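Local atomic coordinates of estrogen receptor (Crassostrea gigas, PDB entry 4N1Y), a protein that probably regulates transcription as a constitutively active nuclear receptor of the steroid receptor family. Residues B[131-136]-B[185-190]; B[140-145]-B[171-176]. All coordinates share one frame; numbering follows the deposited sequence.

Interactions 1 and 2 lie on the same side of the chain's centre, with centres about 12 Å apart. Interaction 2 is buried and joins the middle of helix 137-149 to the C-terminal half of helix 159-180, a leucine packing among an alanine, an isoleucine and a threonine whose hydroxyl is bonded within its own helix. Interaction 1 is partly buried and sits where helix ends meet: the turn closing helix 117-132 faces the start of helix 187-215, an imidazole edge against a backbone carbonyl. Helices 117-132 and 137-149 follow each other in the chain, as do 159-180 and 187-215. The contacts touch: Leu135 packs on Leu140 and Leu143, Val188 on Ile173. Nearby, Arg186 and Asp171 pair between subunits.

Interaction 1 (B[131-136]-B[185-190]); sequences MQNHLH and VRHVPA
His187 holds CG anti to the backbone N (chi1 -179°), which extends its ring from the helix to the carbonyl of Asn133; CG of Asn133, beside the backbone N (chi1 -75°), puts the amide where ND2 bonds to Gln129 O, in the last turn of the helix before it. The ring meets the carbonyl of Asn133 edge on: CE1 of His187 is 3.1 Å from O of Asn133, and that oxygen lies in the ring plane. No hydrogen bond joins the two segments, and the contact is by packing. The same CE1 also rests against CB of Asn133, at 4.0 Å. One turn further along helix 187-215, the methyl CB of Ala190 lies at the edge of van der Waals range of OD1 of Asn133, at 4.3 Å. NE2 of His187 bonds to Glu139 OE2, while OE1 of the same carboxylate receives His136 N. Glu139 therefore ties the ring's rotation to the start of helix 137-149, where His136 is the N-cap, and its negative charge would probably polarise the imidazole. The residue before His187, Arg186, forms a salt bridge with Asp171 of the second subunit. His134, with positive phi and its N 3.2 Å from Met131 O, is the C-prime residue of a Schellman motif; the contact thus sets the Schellman turn ending helix 117-132 against the beginning of helix 187-215 in the mainly helical nuclear receptor ligand-binding domain.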
loop_
_atom_site.group_PDB
_atom_site.type_symbol
_atom_site.label_atom_id
_atom_site.label_comp_id
_atom_site.label_asym_id
_atom_site.label_seq_id
_atom_site.Cartn_x
_atom_site.Cartn_y
_atom_site.Cartn_z
ATOM N N MET B 131 -0.963 -11.574 -14.440
ATOM C CA MET B 131 -1.187 -12.610 -15.443
ATOM C C MET B 131 -2.667 -12.937 -15.522
ATOM O O MET B 131 -3.236 -13.037 -16.596
ATOM C CB MET B 131 -0.379 -13.875 -15.120
ATOM C CG MET B 131 -0.631 -15.014 -16.085
ATOM S SD MET B 131 -0.038 -16.624 -15.527
ATOM C CE MET B 131 -1.236 -16.969 -14.230
ATOM N N GLN B 132 -3.283 -13.124 -14.366
ATOM C CA GLN B 132 -4.688 -13.480 -14.310
ATOM C C GLN B 132 -5.610 -12.363 -14.802
ATOM O O GLN B 132 -6.674 -12.636 -15.343
ATOM C CB GLN B 132 -5.057 -13.873 -12.884
ATOM C CG GLN B 132 -4.482 -15.221 -12.472
ATOM C CD GLN B 132 -5.022 -15.701 -11.144
ATOM O OE1 GLN B 132 -4.939 -14.998 -10.135
ATOM N NE2 GLN B 132 -5.576 -16.907 -11.133
ATOM N N ASN B 133 -5.201 -11.109 -14.625
ATOM C CA ASN B 133 -5.999 -9.981 -15.093
ATOM C C ASN B 133 -5.680 -9.545 -16.515
ATOM O O ASN B 133 -6.144 -8.499 -16.968
ATOM C CB ASN B 133 -5.834 -8.802 -14.160
ATOM C CG ASN B 133 -6.581 -8.994 -12.885
ATOM O OD1 ASN B 133 -7.812 -8.942 -12.868
ATOM N ND2 ASN B 133 -5.853 -9.233 -11.798
ATOM N N HIS B 134 -4.861 -10.341 -17.196
ATOM C CA HIS B 134 -4.515 -10.116 -18.595
ATOM C C HIS B 134 -4.065 -8.688 -18.832
ATOM O O HIS B 134 -4.524 -8.018 -19.758
ATOM C CB HIS B 134 -5.696 -10.471 -19.477
ATOM C CG HIS B 134 -6.086 -11.911 -19.379
ATOM N ND1 HIS B 134 -5.366 -12.920 -19.981
ATOM C CD2 HIS B 134 -7.101 -12.515 -18.718
ATOM C CE1 HIS B 134 -5.934 -14.082 -19.713
ATOM N NE2 HIS B 134 -6.989 -13.864 -18.949
ATOM N N LEU B 135 -3.183 -8.225 -17.953
ATOM C CA LEU B 135 -2.683 -6.866 -17.990
ATOM C C LEU B 135 -1.881 -6.595 -19.260
ATOM O O LEU B 135 -0.972 -7.350 -19.597
ATOM C CB LEU B 135 -1.821 -6.594 -16.767
ATOM C CG LEU B 135 -1.580 -5.114 -16.513
ATOM C CD1 LEU B 135 -2.730 -4.544 -15.716
ATOM C CD2 LEU B 135 -0.238 -4.895 -15.827
ATOM N N HIS B 136 -2.232 -5.513 -19.954
ATOM C CA HIS B 136 -1.534 -5.064 -21.156
ATOM C C HIS B 136 -0.336 -4.160 -20.794
ATOM O O HIS B 136 -0.316 -3.574 -19.703
ATOM C CB HIS B 136 -2.519 -4.322 -22.045
ATOM C CG HIS B 136 -2.016 -4.059 -23.428
ATOM N ND1 HIS B 136 -1.282 -2.936 -23.756
ATOM C CD2 HIS B 136 -2.160 -4.766 -24.575
ATOM C CE1 HIS B 136 -0.987 -2.972 -25.043
ATOM N NE2 HIS B 136 -1.505 -4.073 -25.562
ATOM N N VAL B 185 -16.133 -3.753 -15.269
ATOM C CA VAL B 185 -16.078 -2.741 -14.220
ATOM C C VAL B 185 -15.223 -3.126 -13.038
ATOM O O VAL B 185 -14.896 -2.274 -12.209
ATOM C CB VAL B 185 -17.457 -2.406 -13.686
ATOM C CG1 VAL B 185 -18.329 -1.896 -14.810
ATOM C CG2 VAL B 185 -18.063 -3.606 -12.958
ATOM N N ARG B 186 -14.886 -4.407 -12.933
ATOM C CA ARG B 186 -14.103 -4.856 -11.801
ATOM C C ARG B 186 -12.612 -4.743 -12.074
ATOM O O ARG B 186 -11.799 -4.744 -11.148
ATOM C CB ARG B 186 -14.444 -6.294 -11.452
ATOM C CG ARG B 186 -15.873 -6.544 -11.045
ATOM C CD ARG B 186 -16.093 -8.048 -11.146
ATOM N NE ARG B 186 -17.446 -8.487 -10.829
ATOM C CZ ARG B 186 -17.821 -9.763 -10.813
ATOM N NH1 ARG B 186 -16.939 -10.712 -11.109
ATOM N NH2 ARG B 186 -19.072 -10.097 -10.513
ATOM N N HIS B 187 -12.250 -4.613 -13.342
ATOM C CA HIS B 187 -10.846 -4.712 -13.718
ATOM C C HIS B 187 -9.916 -3.655 -13.104
ATOM O O HIS B 187 -8.960 -3.993 -12.385
ATOM C CB HIS B 187 -10.728 -4.653 -15.220
ATOM C CG HIS B 187 -9.323 -4.769 -15.707
ATOM N ND1 HIS B 187 -8.656 -5.973 -15.774
ATOM C CD2 HIS B 187 -8.456 -3.829 -16.151
ATOM C CE1 HIS B 187 -7.442 -5.770 -16.254
ATOM N NE2 HIS B 187 -7.297 -4.479 -16.494
ATOM N N VAL B 188 -10.204 -2.387 -13.388
ATOM C CA VAL B 188 -9.404 -1.283 -12.874
ATOM C C VAL B 188 -9.322 -1.320 -11.357
ATOM O O VAL B 188 -8.227 -1.185 -10.800
ATOM C CB VAL B 188 -9.954 0.096 -13.336
ATOM C CG1 VAL B 188 -9.328 1.237 -12.548
ATOM C CG2 VAL B 188 -9.727 0.278 -14.801
ATOM N N PRO B 189 -10.471 -1.482 -10.675
ATOM C CA PRO B 189 -10.323 -1.590 -9.220
ATOM C C PRO B 189 -9.445 -2.775 -8.793
ATOM O O PRO B 189 -8.580 -2.574 -7.936
ATOM C CB PRO B 189 -11.760 -1.755 -8.735
ATOM C CG PRO B 189 -12.580 -1.091 -9.805
ATOM C CD PRO B 189 -11.889 -1.404 -11.076
ATOM N N ALA B 190 -9.643 -3.967 -9.355
ATOM C CA ALA B 190 -8.835 -5.108 -8.934
ATOM C C ALA B 190 -7.360 -4.800 -9.118
ATOM O O ALA B 190 -6.547 -5.056 -8.225
ATOM C CB ALA B 190 -9.197 -6.349 -9.708
#

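Interaction 2 (B[140-145]-B[171-176]); sequences LLLLQA and DAIVDT
The carbonyl oxygen of Ala172 is held twice by Thr176, one turn on in helix 159-180, and is touched by Leu142 from across the interface. OG1 of Thr176 donates to O of Ala172 at 2.7 Å, tilted 33° from the carbonyl plane, while N of Thr176 makes the helical bond to that oxygen at 2.9 Å from the opposite face. The hydroxyl, beside its backbone N (chi1 -60°), is thereby satisfied within its own helix, and an apolar neighbour can cover it. That neighbour is Leu142, which meets Thr176 tip to tip, its CD1 3.3 Å from OG1. Its other branch, CD2, packs on CB of Ala172 at 3.9 Å, and nearer the backbone its CB lies 3.7 Å from CG1 of Ile173. Leu142 thus reaches in between three residues: CD1 sits among Thr176, the Ala172 carbonyl and Ile173, while CD2 rests on the Ala172 methyl. An alanine in place of Thr176 would probably open a gap beside CD1 of Leu142 and leave the Ala172 carbonyl with its backbone donor alone. Helix 7-15 adds Leu14 on Leu142 and Leu11 on Thr176, while Met146 packs on Ile173. The segment axes approach to 9.8 Å at 160°, a nearly antiparallel pairing of helices 137-149 and 159-180 that is characteristic of the layered helical sandwich of nuclear receptor ligand-binding domains.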
loop_
_atom_site.group_PDB
_atom_site.type_symbol
_atom_site.label_atom_id
_atom_site.label_comp_id
_atom_site.label_asym_id
_atom_site.label_seq_id
_atom_site.Cartn_x
_atom_site.Cartn_y
_atom_site.Cartn_z
ATOM N N LEU B 140 0.441 -1.300 -17.809
ATOM C CA LEU B 140 1.577 -1.271 -16.897
ATOM C C LEU B 140 2.295 0.081 -16.923
ATOM O O LEU B 140 2.626 0.639 -15.869
ATOM C CB LEU B 140 2.586 -2.373 -17.219
ATOM C CG LEU B 140 3.813 -2.143 -16.308
ATOM C CD1 LEU B 140 3.762 -2.929 -14.984
ATOM C CD2 LEU B 140 5.133 -2.350 -17.032
ATOM N N LEU B 141 2.534 0.594 -18.128
ATOM C CA LEU B 141 3.105 1.923 -18.297
ATOM C C LEU B 141 2.330 2.952 -17.461
ATOM O O LEU B 141 2.919 3.780 -16.764
ATOM C CB LEU B 141 3.106 2.311 -19.776
ATOM C CG LEU B 141 4.083 1.464 -20.597
ATOM C CD1 LEU B 141 4.129 1.872 -22.050
ATOM C CD2 LEU B 141 5.456 1.562 -19.997
ATOM N N LEU B 142 1.007 2.893 -17.527
ATOM C CA LEU B 142 0.188 3.827 -16.770
ATOM C C LEU B 142 0.361 3.568 -15.288
ATOM O O LEU B 142 0.465 4.487 -14.486
ATOM C CB LEU B 142 -1.280 3.692 -17.177
ATOM C CG LEU B 142 -1.526 4.190 -18.607
ATOM C CD1 LEU B 142 -2.980 3.972 -19.002
ATOM C CD2 LEU B 142 -1.102 5.669 -18.772
ATOM N N LEU B 143 0.456 2.299 -14.936
ATOM C CA LEU B 143 0.601 1.919 -13.543
ATOM C C LEU B 143 1.875 2.468 -12.918
ATOM O O LEU B 143 1.842 2.986 -11.809
ATOM C CB LEU B 143 0.596 0.401 -13.432
ATOM C CG LEU B 143 -0.788 -0.218 -13.392
ATOM C CD1 LEU B 143 -0.648 -1.692 -13.543
ATOM C CD2 LEU B 143 -1.428 0.100 -12.062
ATOM N N GLN B 144 2.996 2.358 -13.617
ATOM C CA GLN B 144 4.214 2.889 -13.054
ATOM C C GLN B 144 4.091 4.408 -12.927
ATOM O O GLN B 144 4.464 4.980 -11.908
ATOM C CB GLN B 144 5.448 2.449 -13.844
ATOM C CG GLN B 144 5.329 2.401 -15.327
ATOM C CD GLN B 144 6.544 1.729 -15.947
ATOM O OE1 GLN B 144 6.901 1.982 -17.100
ATOM N NE2 GLN B 144 7.162 0.835 -15.189
ATOM N N ALA B 145 3.550 5.062 -13.946
ATOM C CA ALA B 145 3.381 6.508 -13.886
ATOM C C ALA B 145 2.534 6.855 -12.663
ATOM O O ALA B 145 2.833 7.794 -11.902
ATOM C CB ALA B 145 2.750 7.016 -15.133
ATOM N N ASP B 171 -7.759 9.162 -15.781
ATOM C CA ASP B 171 -8.523 9.084 -17.017
ATOM C C ASP B 171 -7.893 8.095 -17.995
ATOM O O ASP B 171 -8.593 7.295 -18.605
ATOM C CB ASP B 171 -8.623 10.452 -17.686
ATOM C CG ASP B 171 -9.476 11.423 -16.897
ATOM O OD1 ASP B 171 -10.201 10.968 -15.977
ATOM O OD2 ASP B 171 -9.412 12.642 -17.201
ATOM N N ALA B 172 -6.571 8.150 -18.139
ATOM C CA ALA B 172 -5.869 7.292 -19.086
ATOM C C ALA B 172 -5.986 5.809 -18.708
ATOM O O ALA B 172 -6.168 4.940 -19.562
ATOM C CB ALA B 172 -4.421 7.711 -19.191
ATOM N N ILE B 173 -5.896 5.527 -17.423
ATOM C CA ILE B 173 -6.051 4.160 -16.960
ATOM C C ILE B 173 -7.439 3.623 -17.290
ATOM O O ILE B 173 -7.596 2.511 -17.803
ATOM C CB ILE B 173 -5.810 4.079 -15.459
ATOM C CG1 ILE B 173 -4.307 4.154 -15.180
ATOM C CG2 ILE B 173 -6.383 2.821 -14.911
ATOM C CD1 ILE B 173 -3.965 4.376 -13.724
ATOM N N VAL B 174 -8.443 4.446 -17.031
ATOM C CA VAL B 174 -9.819 4.058 -17.263
ATOM C C VAL B 174 -10.123 3.807 -18.741
ATOM O O VAL B 174 -10.772 2.817 -19.098
ATOM C CB VAL B 174 -10.762 5.131 -16.721
ATOM C CG1 VAL B 174 -12.163 4.908 -17.226
ATOM C CG2 VAL B 174 -10.737 5.113 -15.206
ATOM N N ASP B 175 -9.646 4.700 -19.598
ATOM C CA ASP B 175 -9.823 4.561 -21.043
ATOM C C ASP B 175 -9.053 3.375 -21.583
ATOM O O ASP B 175 -9.535 2.666 -22.456
ATOM C CB ASP B 175 -9.403 5.840 -21.769
ATOM C CG ASP B 175 -10.396 6.974 -21.567
ATOM O OD1 ASP B 175 -11.362 6.781 -20.795
ATOM O OD2 ASP B 175 -10.210 8.059 -22.164
ATOM N N THR B 176 -7.847 3.163 -21.064
ATOM C CA THR B 176 -7.014 2.069 -21.542
ATOM C C THR B 176 -7.616 0.740 -21.130
ATOM O O THR B 176 -7.543 -0.245 -21.865
ATOM C CB THR B 176 -5.584 2.202 -21.022
ATOM O OG1 THR B 176 -5.062 3.442 -21.499
ATOM C CG2 THR B 176 -4.697 1.092 -21.562
#